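Local coordinates for beta-N-acetylhexosaminidase (Arthrobacter aurescens, PDB 3RCN), which probably hydrolyses terminal non-reducing N-acetyl-D-hexosamine residues from N-acetyl-beta-D-hexosaminides, as a glycoside hydrolase of family 20, at residues L26-S31 against T53-A58; G22-D27 against D86-S91. All coordinates share one frame; numbering follows the deposited sequence.

Contact 1 (L26-S31 against T53-A58)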
ATOM      1  N   LEU A  26      -9.540  -3.999 -29.260  1.00 57.47           N
ATOM      2  CA  LEU A  26      -9.968  -2.745 -28.665  1.00 57.09           C
ATOM      3  C   LEU A  26      -8.880  -1.710 -28.838  1.00 59.03           C
ATOM      4  O   LEU A  26      -7.750  -1.917 -28.417  1.00 59.09           O
ATOM      5  CB  LEU A  26     -10.234  -2.920 -27.176  1.00 53.32           C
ATOM      6  CG  LEU A  26     -11.131  -4.064 -26.727  1.00 47.93           C
ATOM      7  CD1 LEU A  26     -11.164  -4.062 -25.221  1.00 48.25           C
ATOM      8  CD2 LEU A  26     -12.527  -3.935 -27.303  1.00 46.19           C
ATOM      9  N   ASP A  27      -9.233  -0.595 -29.462  1.00 66.99           N
ATOM     10  CA  ASP A  27      -8.313   0.515 -29.651  1.00 61.85           C
ATOM     11  C   ASP A  27      -8.529   1.581 -28.580  1.00 55.01           C
ATOM     12  O   ASP A  27      -9.360   1.428 -27.694  1.00 50.93           O
ATOM     13  CB  ASP A  27      -8.497   1.116 -31.042  1.00 63.25           C
ATOM     14  CG  ASP A  27      -9.944   1.357 -31.376  1.00 79.52           C
ATOM     15  OD1 ASP A  27     -10.561   2.228 -30.730  1.00 82.65           O
ATOM     16  OD2 ASP A  27     -10.470   0.675 -32.281  1.00 90.14           O
ATOM     17  N   ALA A  28      -7.777   2.666 -28.682  1.00 57.74           N
ATOM     18  CA  ALA A  28      -7.813   3.731 -27.695  1.00 53.55           C
ATOM     19  C   ALA A  28      -9.104   4.530 -27.786  1.00 55.33           C
ATOM     20  O   ALA A  28      -9.352   5.405 -26.957  1.00 61.08           O
ATOM     21  CB  ALA A  28      -6.605   4.644 -27.868  1.00 47.30           C
ATOM     22  N   GLY A  29      -9.910   4.238 -28.804  1.00 51.57           N
ATOM     23  CA  GLY A  29     -11.188   4.910 -28.997  1.00 54.89           C
ATOM     24  C   GLY A  29     -12.381   4.187 -28.374  1.00 57.33           C
ATOM     25  O   GLY A  29     -13.512   4.687 -28.383  1.00 60.59           O
ATOM     26  N   THR A  30     -12.121   3.011 -27.816  1.00 47.54           N
ATOM     27  CA  THR A  30     -13.154   2.200 -27.209  1.00 46.86           C
ATOM     28  C   THR A  30     -13.960   3.001 -26.188  1.00 53.22           C
ATOM     29  O   THR A  30     -13.395   3.636 -25.295  1.00 50.63           O
ATOM     30  CB  THR A  30     -12.529   0.991 -26.504  1.00 49.05           C
ATOM     31  OG1 THR A  30     -11.913   0.138 -27.476  1.00 50.19           O
ATOM     32  CG2 THR A  30     -13.588   0.210 -25.742  1.00 49.13           C
ATOM     33  N   SER A  31     -15.283   2.932 -26.305  1.00 53.30           N
ATOM     34  CA  SER A  31     -16.186   3.719 -25.470  1.00 52.25           C
ATOM     35  C   SER A  31     -16.967   2.767 -24.583  1.00 53.92           C
ATOM     36  O   SER A  31     -17.083   1.588 -24.906  1.00 65.63           O
ATOM     37  CB  SER A  31     -17.143   4.549 -26.333  1.00 52.26           C
ATOM     38  OG  SER A  31     -18.035   3.724 -27.072  1.00 56.29           O
ATOM     39  N   THR A  53      -4.629   0.901 -19.450  1.00 37.71           N
ATOM     40  CA  THR A  53      -4.402   1.198 -20.862  1.00 37.49           C
ATOM     41  C   THR A  53      -3.997   2.617 -21.274  1.00 46.58           C
ATOM     42  O   THR A  53      -3.559   2.816 -22.399  1.00 45.76           O
ATOM     43  CB  THR A  53      -5.670   0.928 -21.677  1.00 35.68           C
ATOM     44  OG1 THR A  53      -6.657   1.920 -21.353  1.00 39.80           O
ATOM     45  CG2 THR A  53      -6.198  -0.473 -21.411  1.00 24.70           C
ATOM     46  N   GLY A  54      -4.111   3.594 -20.386  1.00 45.22           N
ATOM     47  CA  GLY A  54      -4.002   4.979 -20.816  1.00 27.53           C
ATOM     48  C   GLY A  54      -5.126   5.460 -21.744  1.00 36.95           C
ATOM     49  O   GLY A  54      -5.052   6.559 -22.297  1.00 41.35           O
ATOM     50  N   TRP A  55      -6.177   4.668 -21.934  1.00 33.79           N
ATOM     51  CA  TRP A  55      -7.288   5.123 -22.784  1.00 37.25           C
ATOM     52  C   TRP A  55      -8.269   6.091 -22.098  1.00 44.69           C
ATOM     53  O   TRP A  55      -8.387   6.107 -20.871  1.00 48.52           O
ATOM     54  CB  TRP A  55      -8.056   3.946 -23.359  1.00 38.51           C
ATOM     55  CG  TRP A  55      -7.235   3.029 -24.167  1.00 42.41           C
ATOM     56  CD1 TRP A  55      -6.057   3.309 -24.781  1.00 48.20           C
ATOM     57  CD2 TRP A  55      -7.522   1.658 -24.450  1.00 45.65           C
ATOM     58  NE1 TRP A  55      -5.593   2.198 -25.441  1.00 49.56           N
ATOM     59  CE2 TRP A  55      -6.478   1.167 -25.249  1.00 45.86           C
ATOM     60  CE3 TRP A  55      -8.567   0.795 -24.106  1.00 48.10           C
ATOM     61  CZ2 TRP A  55      -6.440  -0.145 -25.708  1.00 45.45           C
ATOM     62  CZ3 TRP A  55      -8.529  -0.505 -24.563  1.00 50.06           C
ATOM     63  CH2 TRP A  55      -7.473  -0.962 -25.356  1.00 48.91           C
ATOM     64  N   ASP A  56      -8.966   6.892 -22.898  1.00 43.41           N
ATOM     65  CA  ASP A  56     -10.029   7.773 -22.392  1.00 52.12           C
ATOM     66  C   ASP A  56     -11.256   7.023 -21.848  1.00 57.82           C
ATOM     67  O   ASP A  56     -11.790   7.373 -20.797  1.00 62.79           O
ATOM     68  CB  ASP A  56     -10.481   8.744 -23.485  1.00 60.34           C
ATOM     69  CG  ASP A  56      -9.645  10.006 -23.528  1.00 71.39           C
ATOM     70  OD1 ASP A  56     -10.123  11.014 -24.084  1.00 81.61           O
ATOM     71  OD2 ASP A  56      -8.512   9.997 -23.001  1.00 73.43           O
ATOM     72  N   LEU A  57     -11.709   6.007 -22.578  1.00 53.41           N
ATOM     73  CA  LEU A  57     -12.886   5.226 -22.187  1.00 45.48           C
ATOM     74  C   LEU A  57     -14.089   6.114 -21.881  1.00 47.38           C
ATOM     75  O   LEU A  57     -14.745   5.958 -20.861  1.00 52.82           O
ATOM     76  CB  LEU A  57     -12.567   4.300 -21.013  1.00 34.91           C
ATOM     77  CG  LEU A  57     -11.660   3.142 -21.434  1.00 41.67           C
ATOM     78  CD1 LEU A  57     -11.336   2.191 -20.285  1.00 41.62           C
ATOM     79  CD2 LEU A  57     -12.306   2.403 -22.611  1.00 42.27           C
ATOM     80  N   ALA A  58     -14.365   7.040 -22.790  1.00 49.56           N
ATOM     81  CA  ALA A  58     -15.498   7.943 -22.670  1.00 50.21           C
ATOM     82  C   ALA A  58     -16.799   7.188 -22.864  1.00 54.74           C
ATOM     83  O   ALA A  58     -16.857   6.226 -23.636  1.00 57.00           O
ATOM     84  CB  ALA A  58     -15.390   9.068 -23.702  1.00 45.22           C
TER
HETATM   85  O   HOH W   1     -11.034   5.011 -24.977  1.00 38.37           O
HETATM   86  O   HOH W   2     -13.505   6.828 -25.763  1.00 50.08           O
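The indole of Trp55 lies against the turn at Asp27 and Ala28. Over one face sits the backbone of that turn: Ala28 CA makes a CH-pi contact 3.5 Å from the centroid of the five-membered ring, only 12° off its normal, and Asp27 O lies above the middle of the indole. Ala28 CB lies on that same face, 3.4 Å from Trp55 CD1; at the six-membered end Leu26 CB packs 3.8 Å from Trp55 CH2, and Leu26 O approaches obliquely. Thr53 CB takes the opposite face. Trp55 CG stands anti to its carbonyl carbon (chi1 -59°), which turns it toward the Asp27-Ala28 backbone. Trp125 adds an edge-to-face contact.

Both segments belong to family 20 domain 2: one is the turn after strand 16-26, the other the loop that leaves helix 39-53. Asp27 to Thr30 form a type I beta turn, and Asp27 OD1 takes the Gly29 N-H on its anti lone pair, an Asx turn. Thr30 N and OG1 both bond to Asp27 O, from the same face of its carbonyl plane. An ST turn, Trp55 N to Thr53 OG1, starts on the last residue of helix 39-53.

No direct hydrogen bond joins the segments; water does it. Water 1 receives Leu57 N at 2.7 Å and lies 2.6 Å from Ala28 O and 2.8 Å from Thr30 O. Water 2 lies between Ala58 N and Thr30 O. Asp56 OD2 forms a salt bridge to Arg43 of the second subunit.

Contact 2 (G22-D27 against D86-S91)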
ATOM      1  N   GLY A  22     -11.468 -16.347 -32.975  1.00 75.00           N
ATOM      2  CA  GLY A  22     -10.770 -15.086 -33.120  1.00 72.78           C
ATOM      3  C   GLY A  22     -10.707 -14.191 -31.894  1.00 73.93           C
ATOM      4  O   GLY A  22     -10.942 -14.618 -30.756  1.00 68.50           O
ATOM      5  N   GLU A  23     -10.380 -12.928 -32.161  1.00 77.52           N
ATOM      6  CA  GLU A  23     -10.127 -11.909 -31.153  1.00 72.98           C
ATOM      7  C   GLU A  23     -10.752 -10.595 -31.610  1.00 74.84           C
ATOM      8  O   GLU A  23     -10.580 -10.190 -32.762  1.00 85.96           O
ATOM      9  CB  GLU A  23      -8.618 -11.699 -30.994  1.00 74.92           C
ATOM     10  CG  GLU A  23      -7.821 -12.940 -30.599  1.00 86.62           C
ATOM     11  CD  GLU A  23      -7.420 -12.944 -29.123  1.00100.64           C
ATOM     12  OE1 GLU A  23      -7.417 -11.865 -28.494  1.00103.07           O
ATOM     13  OE2 GLU A  23      -7.108 -14.030 -28.583  1.00105.38           O
ATOM     14  N   LEU A  24     -11.478  -9.930 -30.721  1.00 66.30           N
ATOM     15  CA  LEU A  24     -11.943  -8.575 -30.994  1.00 59.89           C
ATOM     16  C   LEU A  24     -10.892  -7.620 -30.470  1.00 60.29           C
ATOM     17  O   LEU A  24     -10.453  -7.750 -29.325  1.00 60.58           O
ATOM     18  CB  LEU A  24     -13.273  -8.297 -30.304  1.00 56.76           C
ATOM     19  CG  LEU A  24     -13.722  -6.839 -30.358  1.00 59.29           C
ATOM     20  CD1 LEU A  24     -14.237  -6.494 -31.735  1.00 61.79           C
ATOM     21  CD2 LEU A  24     -14.799  -6.596 -29.330  1.00 62.70           C
ATOM     22  N   GLU A  25     -10.474  -6.677 -31.311  1.00 59.38           N
ATOM     23  CA  GLU A  25      -9.434  -5.728 -30.935  1.00 56.69           C
ATOM     24  C   GLU A  25     -10.039  -4.438 -30.411  1.00 57.66           C
ATOM     25  O   GLU A  25     -10.925  -3.852 -31.037  1.00 56.46           O
ATOM     26  CB  GLU A  25      -8.528  -5.408 -32.124  1.00 71.12           C
ATOM     27  CG  GLU A  25      -7.193  -6.135 -32.112  1.00 84.43           C
ATOM     28  CD  GLU A  25      -7.079  -7.140 -33.240  1.00 97.90           C
ATOM     29  OE1 GLU A  25      -7.006  -8.357 -32.955  1.00102.45           O
ATOM     30  OE2 GLU A  25      -7.067  -6.712 -34.417  1.00101.90           O
ATOM     31  N   LEU A  26      -9.540  -3.999 -29.260  1.00 57.47           N
ATOM     32  CA  LEU A  26      -9.968  -2.745 -28.665  1.00 57.09           C
ATOM     33  C   LEU A  26      -8.880  -1.710 -28.838  1.00 59.03           C
ATOM     34  O   LEU A  26      -7.750  -1.917 -28.417  1.00 59.09           O
ATOM     35  CB  LEU A  26     -10.234  -2.920 -27.176  1.00 53.32           C
ATOM     36  CG  LEU A  26     -11.131  -4.064 -26.727  1.00 47.93           C
ATOM     37  CD1 LEU A  26     -11.164  -4.062 -25.221  1.00 48.25           C
ATOM     38  CD2 LEU A  26     -12.527  -3.935 -27.303  1.00 46.19           C
ATOM     39  N   ASP A  27      -9.233  -0.595 -29.462  1.00 66.99           N
ATOM     40  CA  ASP A  27      -8.313   0.515 -29.651  1.00 61.85           C
ATOM     41  C   ASP A  27      -8.529   1.581 -28.580  1.00 55.01           C
ATOM     42  O   ASP A  27      -9.360   1.428 -27.694  1.00 50.93           O
ATOM     43  CB  ASP A  27      -8.497   1.116 -31.042  1.00 63.25           C
ATOM     44  CG  ASP A  27      -9.944   1.357 -31.376  1.00 79.52           C
ATOM     45  OD1 ASP A  27     -10.561   2.228 -30.730  1.00 82.65           O
ATOM     46  OD2 ASP A  27     -10.470   0.675 -32.281  1.00 90.14           O
ATOM     47  N   ASP A  86     -18.794  -8.230 -32.423  1.00 61.03           N
ATOM     48  CA  ASP A  86     -18.385  -6.902 -32.888  1.00 73.82           C
ATOM     49  C   ASP A  86     -18.179  -5.919 -31.697  1.00 59.58           C
ATOM     50  O   ASP A  86     -17.519  -4.875 -31.842  1.00 55.07           O
ATOM     51  CB  ASP A  86     -19.416  -6.340 -33.877  1.00 86.70           C
ATOM     52  CG  ASP A  86     -20.763  -6.027 -33.218  1.00 97.99           C
ATOM     53  OD1 ASP A  86     -21.479  -6.978 -32.824  1.00101.05           O
ATOM     54  OD2 ASP A  86     -21.113  -4.827 -33.107  1.00 98.24           O
ATOM     55  N   ALA A  87     -18.779  -6.231 -30.544  1.00 54.83           N
ATOM     56  CA  ALA A  87     -18.565  -5.476 -29.298  1.00 43.48           C
ATOM     57  C   ALA A  87     -18.479  -6.377 -28.057  1.00 47.16           C
ATOM     58  O   ALA A  87     -18.750  -7.580 -28.117  1.00 50.02           O
ATOM     59  CB  ALA A  87     -19.648  -4.417 -29.110  1.00 41.82           C
ATOM     60  N   VAL A  88     -18.075  -5.790 -26.937  1.00 44.09           N
ATOM     61  CA  VAL A  88     -18.087  -6.493 -25.659  1.00 41.11           C
ATOM     62  C   VAL A  88     -19.383  -6.194 -24.911  1.00 48.00           C
ATOM     63  O   VAL A  88     -19.605  -5.066 -24.479  1.00 56.50           O
ATOM     64  CB  VAL A  88     -16.894  -6.056 -24.798  1.00 40.67           C
ATOM     65  CG1 VAL A  88     -17.028  -6.570 -23.369  1.00 37.27           C
ATOM     66  CG2 VAL A  88     -15.599  -6.531 -25.440  1.00 35.16           C
ATOM     67  N   VAL A  89     -20.239  -7.198 -24.755  1.00 43.68           N
ATOM     68  CA  VAL A  89     -21.544  -6.979 -24.140  1.00 42.38           C
ATOM     69  C   VAL A  89     -21.716  -7.741 -22.827  1.00 45.68           C
ATOM     70  O   VAL A  89     -21.718  -8.970 -22.806  1.00 52.00           O
ATOM     71  CB  VAL A  89     -22.682  -7.370 -25.099  1.00 44.04           C
ATOM     72  CG1 VAL A  89     -24.026  -7.230 -24.406  1.00 45.86           C
ATOM     73  CG2 VAL A  89     -22.637  -6.510 -26.338  1.00 43.23           C
ATOM     74  N   ILE A  90     -21.860  -7.003 -21.731  1.00 44.68           N
ATOM     75  CA  ILE A  90     -22.050  -7.608 -20.416  1.00 36.03           C
ATOM     76  C   ILE A  90     -23.463  -7.349 -19.938  1.00 35.95           C
ATOM     77  O   ILE A  90     -23.823  -6.201 -19.679  1.00 38.36           O
ATOM     78  CB  ILE A  90     -21.070  -7.030 -19.378  1.00 32.91           C
ATOM     79  CG1 ILE A  90     -19.630  -7.375 -19.745  1.00 37.27           C
ATOM     80  CG2 ILE A  90     -21.367  -7.570 -17.991  1.00 34.64           C
ATOM     81  CD1 ILE A  90     -18.606  -6.641 -18.901  1.00 35.42           C
ATOM     82  N   SER A  91     -24.259  -8.414 -19.847  1.00 35.93           N
ATOM     83  CA  SER A  91     -25.624  -8.362 -19.292  1.00 34.76           C
ATOM     84  C   SER A  91     -25.626  -8.754 -17.812  1.00 39.80           C
ATOM     85  O   SER A  91     -24.998  -9.742 -17.426  1.00 41.10           O
ATOM     86  CB  SER A  91     -26.550  -9.337 -20.037  1.00 34.51           C
ATOM     87  OG  SER A  91     -26.510  -9.152 -21.440  1.00 47.11           O
TER
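Residues 22-27, on strand 16-26, come up to the start of strand 88-92 without pairing with it: the nearest CA atoms, those of Leu24 and Asp86, are 6.9 Å apart, and no hydrogen bond crosses. In the six-stranded mixed sheet of this domain, strands 125-134 and 80-84 lie between the two in strand order, and the leucines of the first segment span the distance.

Leu24 does most of this. Its CG is anti to the backbone N (chi1 171°), and its two methyls divide the work. CD1 packs 3.7 Å from Asp86 O, against the backbone just ahead of the strand; CD2 sits 3.9 Å from Ala87 C and 4.0 Å from Val88 CG2. Leu26, two residues on, reaches the same methyl with its CD2, at 4.4 Å from Val88 CG2. Leu109 and Leu105 of helix 95-109 touch Leu26 and Val88 respectively, and Val127 packs on both leucines.

An alanine in place of Leu24 would probably open a gap beside the Asp86-Ala87 backbone and leave Val88 CG2 with only the longer approach of Leu26 CD2 from this segment. No hydrogen bond or ion pair crosses, and the segments meet through methyl groups packed on Val88 and on the backbone of Asp86 and Ala87, which implies van der Waals fit and not directional bonding.

Going from the N terminus, strand 16-26 supplies the first side of both contacts, which share Leu26 and Asp27. Contact 1 closes the shorter loop: the chain runs through strand 32-34 and helix 39-53 before 53-58 returns to 26-31. Contact 2 closes the longer one, since strands 67-71 and 80-84 follow before 86-91 meets 22-27. The first loop falls within the span of the second, and the two do not cross. The centres of the two contacts are about 12 Å apart. Contact 1 thus joins the turn after the edge strand to the loop that follows helix 39-53, whereas contact 2 joins that edge strand to strand 88-92, all within family 20 domain 2.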